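Local coordinates for protein fervidolysin (Fervidobacterium pennivorans, PDB 1R6V) that degrades keratin into peptides as a subtilisin-like serine protease, allowing the bacterium to grow on native feathers, at residues N628-A640 / W644-G656. The protein carries 1 engineered substitution. Sequence-based numbering, arbitrary orientation.
Sequences NGEDIPVYGVLKA and WTIIDDFGGLNLG
The phenol ring of Tyr635 lies with one face over the backbone of Gly651, whose CA sits 3.4 Å from the ring centroid in a CH-pi contact, 17° off the ring normal. A chi1 of 70° folds the ring over the type I turn from Asp648 to Gly651, and Gly651, at positive phi and without a CB, lets it come this close. In the backbone, Tyr635 and Asp648 form a single antiparallel hydrogen-bonded bridge, Tyr635 N to Asp648 O at 2.9 Å and Asp648 N to Tyr635 O at 3.1 Å. Asp648 O also accepts from Gly651 N, on the opposite face of its carbonyl plane, while the Asp648 carboxylate braces the loop, OD1 taking Phe650 N in an Asx turn and also Gly652 N, OD2 taking Leu653 N. Ile647 CD1 presses on Gly636 CA at 3.4 Å, tight for two carbons. Further along, Thr645 OG1 donates to Val637 O (2.8 Å) from above the carbonyl plane. A valine in place of Thr645 would probably leave that carbonyl without its hydroxyl donor and cost the water on Val637 N one contact. Direct bonds thus cross at two places and waters join the backbones elsewhere, as outermost strand 630-638 of one sandwich sheet parts from strand 644-647 of the other.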
ATOM      1  N   ASN A 628      29.979  -3.251  -9.838  1.00 20.51           N
ATOM      2  CA  ASN A 628      29.160  -3.990 -10.790  1.00 22.04           C
ATOM      3  C   ASN A 628      29.521  -3.613 -12.229  1.00 23.36           C
ATOM      4  O   ASN A 628      28.656  -3.500 -13.103  1.00 23.82           O
ATOM      5  CB  ASN A 628      27.673  -3.750 -10.497  1.00 21.11           C
ATOM      6  CG  ASN A 628      27.278  -4.280  -9.130  1.00 20.07           C
ATOM      7  OD1 ASN A 628      27.650  -5.392  -8.768  1.00 20.19           O
ATOM      8  ND2 ASN A 628      26.535  -3.488  -8.363  1.00 20.23           N
ATOM      9  N   GLY A 629      30.819  -3.405 -12.449  1.00 23.80           N
ATOM     10  CA  GLY A 629      31.322  -3.064 -13.771  1.00 25.48           C
ATOM     11  C   GLY A 629      31.410  -1.594 -14.128  1.00 26.53           C
ATOM     12  O   GLY A 629      32.017  -1.227 -15.134  1.00 27.79           O
ATOM     13  N   GLU A 630      30.820  -0.737 -13.309  1.00 25.53           N
ATOM     14  CA  GLU A 630      30.832   0.679 -13.597  1.00 26.54           C
ATOM     15  C   GLU A 630      31.952   1.402 -12.862  1.00 26.10           C
ATOM     16  O   GLU A 630      32.113   1.232 -11.655  1.00 23.33           O
ATOM     17  CB  GLU A 630      29.489   1.282 -13.212  1.00 28.43           C
ATOM     18  CG  GLU A 630      29.331   2.719 -13.615  1.00 34.78           C
ATOM     19  CD  GLU A 630      27.954   3.248 -13.295  1.00 37.97           C
ATOM     20  OE1 GLU A 630      26.963   2.613 -13.725  1.00 39.59           O
ATOM     21  OE2 GLU A 630      27.868   4.294 -12.615  1.00 38.92           O
ATOM     22  N   ASP A 631      32.736   2.194 -13.590  1.00 26.00           N
ATOM     23  CA  ASP A 631      33.811   2.937 -12.945  1.00 25.73           C
ATOM     24  C   ASP A 631      33.272   4.230 -12.363  1.00 24.50           C
ATOM     25  O   ASP A 631      32.569   4.985 -13.034  1.00 24.75           O
ATOM     26  CB  ASP A 631      34.944   3.274 -13.923  1.00 26.51           C
ATOM     27  CG  ASP A 631      35.760   2.066 -14.320  1.00 28.71           C
ATOM     28  OD1 ASP A 631      35.777   1.058 -13.577  1.00 28.08           O
ATOM     29  OD2 ASP A 631      36.413   2.138 -15.381  1.00 31.60           O
ATOM     30  N   ILE A 632      33.629   4.479 -11.109  1.00 22.49           N
ATOM     31  CA  ILE A 632      33.204   5.668 -10.391  1.00 21.23           C
ATOM     32  C   ILE A 632      34.402   6.321  -9.706  1.00 20.44           C
ATOM     33  O   ILE A 632      35.061   5.700  -8.875  1.00 19.56           O
ATOM     34  CB  ILE A 632      32.193   5.315  -9.292  1.00 20.25           C
ATOM     35  CG1 ILE A 632      31.012   4.550  -9.900  1.00 21.09           C
ATOM     36  CG2 ILE A 632      31.714   6.596  -8.610  1.00 21.62           C
ATOM     37  CD1 ILE A 632      29.977   4.092  -8.883  1.00 18.72           C
ATOM     38  N   PRO A 633      34.701   7.579 -10.052  1.00 20.86           N
ATOM     39  CA  PRO A 633      35.832   8.275  -9.429  1.00 20.36           C
ATOM     40  C   PRO A 633      35.505   8.598  -7.957  1.00 19.75           C
ATOM     41  O   PRO A 633      34.369   8.955  -7.630  1.00 17.76           O
ATOM     42  CB  PRO A 633      35.967   9.538 -10.278  1.00 21.55           C
ATOM     43  CG  PRO A 633      34.539   9.821 -10.679  1.00 26.70           C
ATOM     44  CD  PRO A 633      34.011   8.439 -11.033  1.00 22.64           C
ATOM     45  N   VAL A 634      36.496   8.465  -7.082  1.00 17.39           N
ATOM     46  CA  VAL A 634      36.315   8.775  -5.666  1.00 18.03           C
ATOM     47  C   VAL A 634      37.519   9.564  -5.191  1.00 18.11           C
ATOM     48  O   VAL A 634      38.598   9.466  -5.765  1.00 17.67           O
ATOM     49  CB  VAL A 634      36.191   7.499  -4.782  1.00 16.44           C
ATOM     50  CG1 VAL A 634      34.952   6.702  -5.194  1.00 17.62           C
ATOM     51  CG2 VAL A 634      37.441   6.642  -4.900  1.00 17.59           C
ATOM     52  N   TYR A 635      37.329  10.362  -4.149  1.00 17.26           N
ATOM     53  CA  TYR A 635      38.431  11.139  -3.611  1.00 18.79           C
ATOM     54  C   TYR A 635      38.096  11.564  -2.197  1.00 18.54           C
ATOM     55  O   TYR A 635      36.965  11.406  -1.731  1.00 16.64           O
ATOM     56  CB  TYR A 635      38.709  12.371  -4.490  1.00 19.35           C
ATOM     57  CG  TYR A 635      37.646  13.440  -4.439  1.00 22.26           C
ATOM     58  CD1 TYR A 635      37.803  14.576  -3.640  1.00 24.49           C
ATOM     59  CD2 TYR A 635      36.466  13.304  -5.162  1.00 24.31           C
ATOM     60  CE1 TYR A 635      36.810  15.540  -3.565  1.00 24.96           C
ATOM     61  CE2 TYR A 635      35.470  14.259  -5.091  1.00 25.20           C
ATOM     62  CZ  TYR A 635      35.644  15.369  -4.296  1.00 25.27           C
ATOM     63  OH  TYR A 635      34.630  16.295  -4.233  1.00 29.25           O
ATOM     64  N   GLY A 636      39.098  12.098  -1.519  1.00 18.47           N
ATOM     65  CA  GLY A 636      38.919  12.565  -0.161  1.00 18.68           C
ATOM     66  C   GLY A 636      40.143  13.394   0.145  1.00 20.37           C
ATOM     67  O   GLY A 636      41.094  13.403  -0.632  1.00 20.15           O
ATOM     68  N   VAL A 637      40.132  14.084   1.273  1.00 19.90           N
ATOM     69  CA  VAL A 637      41.267  14.907   1.633  1.00 21.45           C
ATOM     70  C   VAL A 637      41.714  14.539   3.034  1.00 21.45           C
ATOM     71  O   VAL A 637      40.899  14.505   3.954  1.00 21.41           O
ATOM     72  CB  VAL A 637      40.892  16.407   1.607  1.00 20.54           C
ATOM     73  CG1 VAL A 637      42.099  17.247   2.015  1.00 23.22           C
ATOM     74  CG2 VAL A 637      40.406  16.808   0.205  1.00 21.79           C
ATOM     75  N   LEU A 638      42.992  14.219   3.182  1.00 21.10           N
ATOM     76  CA  LEU A 638      43.555  13.904   4.490  1.00 22.27           C
ATOM     77  C   LEU A 638      44.082  15.261   4.934  1.00 25.02           C
ATOM     78  O   LEU A 638      45.106  15.728   4.429  1.00 24.18           O
ATOM     79  CB  LEU A 638      44.701  12.903   4.363  1.00 22.21           C
ATOM     80  CG  LEU A 638      45.465  12.515   5.632  1.00 22.44           C
ATOM     81  CD1 LEU A 638      44.539  11.753   6.580  1.00 22.66           C
ATOM     82  CD2 LEU A 638      46.658  11.659   5.260  1.00 22.32           C
ATOM     83  N   LYS A 639      43.365  15.907   5.850  1.00 25.72           N
ATOM     84  CA  LYS A 639      43.749  17.234   6.328  1.00 27.88           C
ATOM     85  C   LYS A 639      45.019  17.218   7.173  1.00 28.37           C
ATOM     86  O   LYS A 639      45.292  16.259   7.894  1.00 26.06           O
ATOM     87  CB  LYS A 639      42.597  17.868   7.119  1.00 29.66           C
ATOM     88  CG  LYS A 639      41.378  18.237   6.272  1.00 32.77           C
ATOM     89  CD  LYS A 639      40.317  18.967   7.102  1.00 37.69           C
ATOM     90  CE  LYS A 639      39.074  19.318   6.273  1.00 39.04           C
ATOM     91  NZ  LYS A 639      38.077  20.115   7.053  1.00 39.72           N
ATOM     92  N   ALA A 640      45.819  18.276   7.069  1.00 28.86           N
ATOM     93  CA  ALA A 640      47.045  18.320   7.853  1.00 29.81           C
ATOM     94  C   ALA A 640      46.686  18.176   9.329  1.00 29.16           C
ATOM     95  O   ALA A 640      45.646  18.662   9.773  1.00 29.82           O
ATOM     96  CB  ALA A 640      47.782  19.632   7.611  1.00 29.92           C
ATOM     97  N   TRP A 644      43.527  10.230   9.589  1.00 22.81           N
ATOM     98  CA  TRP A 644      42.574   9.432   8.819  1.00 22.88           C
ATOM     99  C   TRP A 644      41.554  10.268   8.077  1.00 21.51           C
ATOM    100  O   TRP A 644      41.255  11.400   8.457  1.00 21.94           O
ATOM    101  CB  TRP A 644      41.830   8.447   9.734  1.00 24.06           C
ATOM    102  CG  TRP A 644      40.919   9.106  10.735  1.00 26.18           C
ATOM    103  CD1 TRP A 644      41.286   9.699  11.911  1.00 27.12           C
ATOM    104  CD2 TRP A 644      39.499   9.283  10.623  1.00 26.69           C
ATOM    105  NE1 TRP A 644      40.185  10.234  12.538  1.00 26.86           N
ATOM    106  CE2 TRP A 644      39.076   9.998  11.772  1.00 28.01           C
ATOM    107  CE3 TRP A 644      38.543   8.910   9.669  1.00 26.94           C
ATOM    108  CZ2 TRP A 644      37.736  10.350  11.990  1.00 28.06           C
ATOM    109  CZ3 TRP A 644      37.204   9.261   9.886  1.00 29.21           C
ATOM    110  CH2 TRP A 644      36.816   9.975  11.041  1.00 28.33           C
ATOM    111  N   THR A 645      41.025   9.715   6.993  1.00 19.22           N
ATOM    112  CA  THR A 645      39.991  10.406   6.255  1.00 18.52           C
ATOM    113  C   THR A 645      39.155   9.382   5.505  1.00 17.63           C
ATOM    114  O   THR A 645      39.524   8.213   5.435  1.00 18.23           O
ATOM    115  CB  THR A 645      40.563  11.456   5.272  1.00 18.54           C
ATOM    116  OG1 THR A 645      39.488  12.258   4.781  1.00 20.16           O
ATOM    117  CG2 THR A 645      41.277  10.789   4.091  1.00 17.77           C
ATOM    118  N   ILE A 646      38.022   9.832   4.978  1.00 17.18           N
ATOM    119  CA  ILE A 646      37.110   8.969   4.226  1.00 18.04           C
ATOM    120  C   ILE A 646      37.199   9.347   2.747  1.00 17.68           C
ATOM    121  O   ILE A 646      37.368  10.511   2.411  1.00 17.66           O
ATOM    122  CB  ILE A 646      35.634   9.147   4.699  1.00 18.41           C
ATOM    123  CG1 ILE A 646      35.502   8.760   6.174  1.00 20.90           C
ATOM    124  CG2 ILE A 646      34.704   8.263   3.878  1.00 17.48           C
ATOM    125  CD1 ILE A 646      35.960   9.830   7.113  1.00 28.19           C
ATOM    126  N   ILE A 647      37.068   8.358   1.874  1.00 17.28           N
ATOM    127  CA  ILE A 647      37.160   8.583   0.433  1.00 17.51           C
ATOM    128  C   ILE A 647      35.911   8.084  -0.269  1.00 16.77           C
ATOM    129  O   ILE A 647      35.545   6.926  -0.105  1.00 17.02           O
ATOM    130  CB  ILE A 647      38.328   7.780  -0.178  1.00 18.37           C
ATOM    131  CG1 ILE A 647      39.635   8.071   0.565  1.00 22.06           C
ATOM    132  CG2 ILE A 647      38.450   8.095  -1.667  1.00 19.13           C
ATOM    133  CD1 ILE A 647      40.141   9.461   0.381  1.00 23.77           C
ATOM    134  N   ASP A 648      35.268   8.927  -1.071  1.00 16.12           N
ATOM    135  CA  ASP A 648      34.091   8.467  -1.801  1.00 16.71           C
ATOM    136  C   ASP A 648      33.794   9.360  -3.000  1.00 18.07           C
ATOM    137  O   ASP A 648      34.559  10.293  -3.284  1.00 17.47           O
ATOM    138  CB  ASP A 648      32.878   8.354  -0.860  1.00 18.43           C
ATOM    139  CG  ASP A 648      32.507   9.668  -0.222  1.00 19.72           C
ATOM    140  OD1 ASP A 648      32.479  10.685  -0.944  1.00 17.93           O
ATOM    141  OD2 ASP A 648      32.224   9.675   1.004  1.00 19.32           O
ATOM    142  N   ASP A 649      32.705   9.092  -3.719  1.00 18.09           N
ATOM    143  CA  ASP A 649      32.409   9.897  -4.896  1.00 17.49           C
ATOM    144  C   ASP A 649      31.956  11.316  -4.609  1.00 19.23           C
ATOM    145  O   ASP A 649      31.735  12.105  -5.529  1.00 19.26           O
ATOM    146  CB  ASP A 649      31.409   9.181  -5.841  1.00 17.25           C
ATOM    147  CG  ASP A 649      30.288   8.452  -5.115  1.00 18.43           C
ATOM    148  OD1 ASP A 649      30.392   8.212  -3.891  1.00 18.82           O
ATOM    149  OD2 ASP A 649      29.298   8.086  -5.787  1.00 17.47           O
ATOM    150  N   PHE A 650      31.854  11.651  -3.330  1.00 18.72           N
ATOM    151  CA  PHE A 650      31.451  12.988  -2.939  1.00 20.58           C
ATOM    152  C   PHE A 650      32.550  13.659  -2.129  1.00 20.23           C
ATOM    153  O   PHE A 650      32.304  14.635  -1.429  1.00 20.42           O
ATOM    154  CB  PHE A 650      30.157  12.945  -2.127  1.00 21.70           C
ATOM    155  CG  PHE A 650      28.991  12.415  -2.898  1.00 23.52           C
ATOM    156  CD1 PHE A 650      28.752  11.042  -2.981  1.00 24.33           C
ATOM    157  CD2 PHE A 650      28.142  13.290  -3.566  1.00 24.92           C
ATOM    158  CE1 PHE A 650      27.684  10.551  -3.720  1.00 23.53           C
ATOM    159  CE2 PHE A 650      27.076  12.817  -4.306  1.00 25.03           C
ATOM    160  CZ  PHE A 650      26.840  11.440  -4.387  1.00 24.72           C
ATOM    161  N   GLY A 651      33.761  13.114  -2.214  1.00 20.23           N
ATOM    162  CA  GLY A 651      34.895  13.692  -1.507  1.00 20.07           C
ATOM    163  C   GLY A 651      35.095  13.310  -0.052  1.00 21.00           C
ATOM    164  O   GLY A 651      35.924  13.915   0.627  1.00 19.91           O
ATOM    165  N   GLY A 652      34.361  12.304   0.421  1.00 19.71           N
ATOM    166  CA  GLY A 652      34.459  11.874   1.809  1.00 20.26           C
ATOM    167  C   GLY A 652      33.382  12.653   2.532  1.00 20.93           C
ATOM    168  O   GLY A 652      33.668  13.556   3.313  1.00 22.75           O
ATOM    169  N   LEU A 653      32.130  12.292   2.282  1.00 20.72           N
ATOM    170  CA  LEU A 653      31.012  13.038   2.842  1.00 20.54           C
ATOM    171  C   LEU A 653      30.214  12.412   3.966  1.00 19.92           C
ATOM    172  O   LEU A 653      29.667  11.324   3.822  1.00 18.94           O
ATOM    173  CB  LEU A 653      30.062  13.410   1.704  1.00 21.50           C
ATOM    174  CG  LEU A 653      28.825  14.244   2.012  1.00 22.98           C
ATOM    175  CD1 LEU A 653      29.231  15.624   2.525  1.00 24.48           C
ATOM    176  CD2 LEU A 653      28.005  14.365   0.739  1.00 23.43           C
ATOM    177  N   ASN A 654      30.153  13.121   5.089  1.00 20.05           N
ATOM    178  CA  ASN A 654      29.373  12.668   6.229  1.00 20.46           C
ATOM    179  C   ASN A 654      27.962  13.233   6.016  1.00 19.90           C
ATOM    180  O   ASN A 654      27.767  14.449   5.965  1.00 21.00           O
ATOM    181  CB  ASN A 654      29.992  13.214   7.522  1.00 19.15           C
ATOM    182  CG  ASN A 654      29.264  12.743   8.770  1.00 20.36           C
ATOM    183  OD1 ASN A 654      28.318  11.955   8.705  1.00 17.47           O
ATOM    184  ND2 ASN A 654      29.713  13.228   9.922  1.00 19.83           N
ATOM    185  N   LEU A 655      26.979  12.349   5.865  1.00 20.21           N
ATOM    186  CA  LEU A 655      25.605  12.772   5.639  1.00 20.32           C
ATOM    187  C   LEU A 655      24.932  13.059   6.972  1.00 20.92           C
ATOM    188  O   LEU A 655      23.788  13.503   7.016  1.00 21.28           O
ATOM    189  CB  LEU A 655      24.831  11.678   4.886  1.00 19.14           C
ATOM    190  CG  LEU A 655      25.461  11.279   3.549  1.00 20.30           C
ATOM    191  CD1 LEU A 655      24.701  10.116   2.898  1.00 18.77           C
ATOM    192  CD2 LEU A 655      25.458  12.498   2.623  1.00 21.49           C
ATOM    193  N   GLY A 656      25.669  12.801   8.051  1.00 21.59           N
ATOM    194  CA  GLY A 656      25.152  13.026   9.390  1.00 23.23           C
ATOM    195  C   GLY A 656      25.869  14.174  10.068  1.00 24.17           C
ATOM    196  O   GLY A 656      26.081  15.218   9.457  1.00 24.62           O
TER
HETATM  197  O   HOH W   1      32.747  11.438  -8.219  1.00 46.19           O
HETATM  198  O   HOH W   2      37.819  13.376   2.649  1.00 17.98           O
HETATM  199  O   HOH W   3      41.272  14.432   7.493  1.00 22.17           O